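Local structure of endo-1,4-beta-xylanase 1 (Hypocrea jecorina, 1XYN) at residues F24-V38 / V160-Q174. The protein hydrolyses internal beta-1,4-xylosidic linkages in the main chain of the plant hemicellulose xylan, releasing xylooligosaccharides and xylose. Numbering follows the deposited sequence.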
loop_
_atom_site.group_PDB
_atom_site.type_symbol
_atom_site.label_atom_id
_atom_site.label_comp_id
_atom_site.label_asym_id
_atom_site.label_seq_id
_atom_site.Cartn_x
_atom_site.Cartn_y
_atom_site.Cartn_z
ATOM N N PHE A 24 24.286 5.431 5.682
ATOM C CA PHE A 24 23.141 6.241 6.056
ATOM C C PHE A 24 22.836 6.136 7.536
ATOM O O PHE A 24 23.313 5.233 8.238
ATOM C CB PHE A 24 21.899 5.853 5.238
ATOM C CG PHE A 24 21.365 4.485 5.557
ATOM C CD1 PHE A 24 21.929 3.350 4.975
ATOM C CD2 PHE A 24 20.312 4.330 6.452
ATOM C CE1 PHE A 24 21.457 2.081 5.283
ATOM C CE2 PHE A 24 19.832 3.064 6.767
ATOM C CZ PHE A 24 20.406 1.937 6.183
ATOM N N SER A 25 21.980 7.048 7.979
ATOM C CA SER A 25 21.567 7.135 9.362
ATOM C C SER A 25 20.079 7.429 9.363
ATOM O O SER A 25 19.569 8.069 8.445
ATOM C CB SER A 25 22.341 8.272 10.032
ATOM O OG SER A 25 22.020 8.402 11.398
ATOM N N VAL A 26 19.370 6.876 10.344
ATOM C CA VAL A 26 17.936 7.102 10.483
ATOM C C VAL A 26 17.490 7.021 11.922
ATOM O O VAL A 26 17.997 6.215 12.694
ATOM C CB VAL A 26 17.051 6.109 9.685
ATOM C CG1 VAL A 26 16.390 6.823 8.535
ATOM C CG2 VAL A 26 17.847 4.898 9.220
ATOM N N ASN A 27 16.601 7.937 12.280
ATOM C CA ASN A 27 15.989 8.014 13.599
ATOM C C ASN A 27 14.530 8.140 13.233
ATOM O O ASN A 27 14.185 8.914 12.339
ATOM C CB ASN A 27 16.433 9.270 14.347
ATOM C CG ASN A 27 17.778 9.104 15.008
ATOM O OD1 ASN A 27 17.895 8.417 16.020
ATOM N ND2 ASN A 27 18.803 9.738 14.449
ATOM N N TRP A 28 13.666 7.372 13.882
ATOM C CA TRP A 28 12.251 7.443 13.546
ATOM C C TRP A 28 11.341 7.276 14.749
ATOM O O TRP A 28 11.762 6.791 15.798
ATOM C CB TRP A 28 11.900 6.411 12.447
ATOM C CG TRP A 28 11.923 4.948 12.896
ATOM C CD1 TRP A 28 10.873 4.237 13.405
ATOM C CD2 TRP A 28 13.053 4.051 12.906
ATOM N NE1 TRP A 28 11.279 2.965 13.736
ATOM C CE2 TRP A 28 12.605 2.822 13.444
ATOM C CE3 TRP A 28 14.391 4.166 12.513
ATOM C CZ2 TRP A 28 13.453 1.718 13.605
ATOM C CZ3 TRP A 28 15.232 3.066 12.672
ATOM C CH2 TRP A 28 14.754 1.857 13.215
ATOM N N ASN A 29 10.105 7.729 14.585
ATOM C CA ASN A 29 9.049 7.645 15.591
ATOM C C ASN A 29 7.776 7.872 14.777
ATOM O O ASN A 29 7.214 8.970 14.745
ATOM C CB ASN A 29 9.212 8.722 16.661
ATOM C CG ASN A 29 8.283 8.509 17.844
ATOM O OD1 ASN A 29 7.516 7.545 17.878
ATOM N ND2 ASN A 29 8.352 9.404 18.824
ATOM N N THR A 30 7.338 6.818 14.096
ATOM C CA THR A 30 6.184 6.921 13.221
ATOM C C THR A 30 5.248 5.712 13.218
ATOM O O THR A 30 5.611 4.615 13.651
ATOM C CB THR A 30 6.668 7.193 11.783
ATOM O OG1 THR A 30 5.551 7.294 10.902
ATOM C CG2 THR A 30 7.582 6.078 11.301
ATOM N N GLN A 31 4.023 5.944 12.760
ATOM C CA GLN A 31 3.008 4.899 12.650
ATOM C C GLN A 31 2.988 4.429 11.207
ATOM O O GLN A 31 2.463 3.361 10.898
ATOM C CB GLN A 31 1.616 5.445 13.002
ATOM C CG GLN A 31 1.348 5.634 14.484
ATOM C CD GLN A 31 1.166 4.319 15.219
ATOM O OE1 GLN A 31 2.029 3.903 15.996
ATOM N NE2 GLN A 31 0.035 3.657 14.980
ATOM N N ASP A 32 3.574 5.240 10.331
ATOM C CA ASP A 32 3.598 4.956 8.903
ATOM C C ASP A 32 4.891 4.356 8.360
ATOM O O ASP A 32 5.993 4.719 8.778
ATOM C CB ASP A 32 3.243 6.216 8.110
ATOM C CG ASP A 32 1.933 6.831 8.545
ATOM O OD1 ASP A 32 0.919 6.112 8.637
ATOM O OD2 ASP A 32 1.914 8.048 8.788
ATOM N N ASP A 33 4.720 3.488 7.364
ATOM C CA ASP A 33 5.808 2.783 6.706
ATOM C C ASP A 33 6.733 3.716 5.940
ATOM O O ASP A 33 6.294 4.690 5.326
ATOM C CB ASP A 33 5.232 1.725 5.748
ATOM C CG ASP A 33 6.311 0.867 5.082
ATOM O OD1 ASP A 33 7.290 0.495 5.765
ATOM O OD2 ASP A 33 6.172 0.555 3.876
ATOM N N PHE A 34 8.015 3.379 5.968
ATOM C CA PHE A 34 9.047 4.127 5.277
ATOM C C PHE A 34 10.163 3.141 4.928
ATOM O O PHE A 34 10.398 2.166 5.655
ATOM C CB PHE A 34 9.597 5.238 6.180
ATOM C CG PHE A 34 10.311 4.733 7.404
ATOM C CD1 PHE A 34 9.609 4.418 8.555
ATOM C CD2 PHE A 34 11.690 4.559 7.398
ATOM C CE1 PHE A 34 10.271 3.932 9.690
ATOM C CE2 PHE A 34 12.359 4.072 8.526
ATOM C CZ PHE A 34 11.644 3.759 9.672
ATOM N N VAL A 35 10.806 3.365 3.790
ATOM C CA VAL A 35 11.909 2.523 3.349
ATOM C C VAL A 35 13.050 3.449 2.944
ATOM O O VAL A 35 12.955 4.136 1.926
ATOM C CB VAL A 35 11.526 1.669 2.110
ATOM C CG1 VAL A 35 12.648 0.679 1.789
ATOM C CG2 VAL A 35 10.208 0.949 2.330
ATOM N N VAL A 36 14.113 3.496 3.747
ATOM C CA VAL A 36 15.258 4.346 3.426
ATOM C C VAL A 36 16.542 3.535 3.438
ATOM O O VAL A 36 16.676 2.575 4.193
ATOM C CB VAL A 36 15.447 5.495 4.439
ATOM C CG1 VAL A 36 14.260 6.438 4.422
ATOM C CG2 VAL A 36 15.699 4.932 5.830
ATOM N N GLY A 37 17.509 3.960 2.637
ATOM C CA GLY A 37 18.780 3.268 2.588
ATOM C C GLY A 37 19.537 3.701 1.358
ATOM O O GLY A 37 19.036 4.506 0.572
ATOM N N VAL A 38 20.738 3.165 1.182
ATOM C CA VAL A 38 21.568 3.515 0.032
ATOM C C VAL A 38 22.099 2.281 -0.687
ATOM O O VAL A 38 22.227 1.213 -0.098
ATOM C CB VAL A 38 22.751 4.438 0.443
ATOM C CG1 VAL A 38 22.221 5.704 1.107
ATOM C CG2 VAL A 38 23.720 3.708 1.360
ATOM N N VAL A 160 19.390 -1.830 -2.693
ATOM C CA VAL A 160 19.922 -1.067 -1.573
ATOM C C VAL A 160 19.908 -1.863 -0.282
ATOM O O VAL A 160 19.420 -2.978 -0.241
ATOM C CB VAL A 160 19.077 0.231 -1.324
ATOM C CG1 VAL A 160 19.196 1.205 -2.502
ATOM C CG2 VAL A 160 17.616 -0.125 -1.082
ATOM N N VAL A 161 20.543 -1.299 0.738
ATOM C CA VAL A 161 20.558 -1.858 2.079
ATOM C C VAL A 161 19.590 -0.874 2.728
ATOM O O VAL A 161 19.873 0.319 2.791
ATOM C CB VAL A 161 21.933 -1.726 2.735
ATOM C CG1 VAL A 161 21.845 -2.058 4.219
ATOM C CG2 VAL A 161 22.919 -2.642 2.050
ATOM N N ALA A 162 18.425 -1.354 3.145
ATOM C CA ALA A 162 17.424 -0.471 3.722
ATOM C C ALA A 162 16.877 -0.843 5.094
ATOM O O ALA A 162 16.977 -1.985 5.551
ATOM C CB ALA A 162 16.269 -0.301 2.727
ATOM N N VAL A 163 16.340 0.168 5.766
ATOM C CA VAL A 163 15.720 0.009 7.071
ATOM C C VAL A 163 14.275 0.369 6.788
ATOM O O VAL A 163 14.003 1.337 6.074
ATOM C CB VAL A 163 16.303 0.989 8.115
ATOM C CG1 VAL A 163 15.449 0.994 9.369
ATOM C CG2 VAL A 163 17.726 0.591 8.478
ATOM N N GLU A 164 13.353 -0.443 7.282
ATOM C CA GLU A 164 11.931 -0.199 7.060
ATOM C C GLU A 164 11.207 -0.374 8.377
ATOM O O GLU A 164 11.566 -1.231 9.180
ATOM C CB GLU A 164 11.383 -1.164 5.999
ATOM C CG GLU A 164 9.864 -1.119 5.810
ATOM C CD GLU A 164 9.379 -1.878 4.571
ATOM O OE1 GLU A 164 10.188 -2.599 3.946
ATOM O OE2 GLU A 164 8.181 -1.752 4.216
ATOM N N GLY A 165 10.210 0.472 8.625
ATOM C CA GLY A 165 9.489 0.363 9.875
ATOM C C GLY A 165 8.169 1.098 9.945
ATOM O O GLY A 165 7.770 1.798 9.011
ATOM N N TRP A 166 7.489 0.895 11.068
ATOM C CA TRP A 166 6.201 1.508 11.354
ATOM C C TRP A 166 5.765 1.094 12.752
ATOM O O TRP A 166 6.319 0.154 13.333
ATOM C CB TRP A 166 5.138 1.074 10.330
ATOM C CG TRP A 166 4.799 -0.404 10.327
ATOM C CD1 TRP A 166 3.867 -1.039 11.113
ATOM C CD2 TRP A 166 5.313 -1.406 9.434
ATOM N NE1 TRP A 166 3.763 -2.360 10.750
ATOM C CE2 TRP A 166 4.637 -2.615 9.728
ATOM C CE3 TRP A 166 6.274 -1.400 8.414
ATOM C CZ2 TRP A 166 4.891 -3.804 9.036
ATOM C CZ3 TRP A 166 6.529 -2.586 7.725
ATOM C CH2 TRP A 166 5.839 -3.769 8.039
ATOM N N GLY A 167 4.803 1.834 13.300
ATOM C CA GLY A 167 4.274 1.538 14.619
ATOM C C GLY A 167 5.159 1.801 15.822
ATOM O O GLY A 167 4.881 1.295 16.911
ATOM N N GLY A 168 6.213 2.590 15.655
ATOM C CA GLY A 168 7.074 2.873 16.789
ATOM C C GLY A 168 8.294 3.717 16.485
ATOM O O GLY A 168 8.337 4.439 15.489
ATOM N N SER A 169 9.295 3.599 17.350
ATOM C CA SER A 169 10.536 4.343 17.205
ATOM C C SER A 169 11.777 3.443 17.178
ATOM O O SER A 169 11.714 2.240 17.485
ATOM C CB SER A 169 10.663 5.369 18.332
ATOM O OG SER A 169 10.692 4.745 19.607
ATOM N N GLY A 170 12.899 4.038 16.785
ATOM C CA GLY A 170 14.152 3.318 16.722
ATOM C C GLY A 170 15.172 4.157 15.989
ATOM O O GLY A 170 14.881 5.285 15.589
ATOM N N SER A 171 16.363 3.602 15.794
ATOM C CA SER A 171 17.432 4.298 15.093
ATOM C C SER A 171 18.398 3.295 14.465
ATOM O O SER A 171 18.471 2.146 14.893
ATOM C CB SER A 171 18.182 5.237 16.043
ATOM O OG SER A 171 18.819 4.522 17.081
ATOM N N ALA A 172 19.141 3.744 13.457
ATOM C CA ALA A 172 20.095 2.899 12.747
ATOM C C ALA A 172 21.182 3.725 12.048
ATOM O O ALA A 172 20.904 4.771 11.460
ATOM C CB ALA A 172 19.355 2.031 11.723
ATOM N N SER A 173 22.425 3.263 12.158
ATOM C CA SER A 173 23.573 3.903 11.522
ATOM C C SER A 173 24.292 2.760 10.841
ATOM O O SER A 173 24.913 1.926 11.503
ATOM C CB SER A 173 24.489 4.562 12.557
ATOM O OG SER A 173 23.832 5.632 13.217
ATOM N N GLN A 174 24.169 2.708 9.519
ATOM C CA GLN A 174 24.753 1.630 8.744
ATOM C C GLN A 174 25.746 2.061 7.673
ATOM O O GLN A 174 25.562 3.078 7.016
ATOM C CB GLN A 174 23.626 0.818 8.086
ATOM C CG GLN A 174 22.774 -0.005 9.061
ATOM C CD GLN A 174 23.510 -1.230 9.586
ATOM O OE1 GLN A 174 24.160 -1.940 8.826
ATOM N NE2 GLN A 174 23.406 -1.479 10.885
#
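Trp28 lays one face of its indole over the backbone of Ser169, Gly170 and Ser171: Gly170 CA stands 3.7 Å from the centroid of the six-membered ring, 17° off its normal, which defines a CH-pi contact. With chi1 71°, CG sits between the backbone N and C, folding the ring across its own antiparallel partner, and the lack of a side chain at Gly170 suits this, since a CB there would run into Trp28 CZ2. Phe34 CZ stands 3.4 Å above the opposite face of the Trp28 indole, offset toward its rim, while the Phe34 ring itself lies over Gly165 N. Val163 bridges the aromatics, CG1 lying 3.9 Å from Trp28 CZ3 and CG2 meeting the edge of Phe24 3.7 Å from CE2. An alanine in place of Trp28 would probably leave Gly170, Phe34 and Val163 CG1 without their shared partner and open a gap between the two sheets. On the cleft side, Asp33 OD1 approaches OE2 of Glu164, the predicted proton donor, to 2.9 Å, their carboxylates 23° from coplanar; Glu164 OE1 is hydrogen-bonded to Tyr77 OH. Where the chain turns between sheets, Gly167 and Gly168 both face Thr30 in a G1 bulge. Two antiparallel strand pairs, each joining strands far apart in the chain, thus face each other as layers of the GH11 jelly roll: 23-30 lies between 14-19 and 168-177 in one sheet, and 34-40 between 5-10 and 155-166 in the other, with strand 60-70 beyond 155-166.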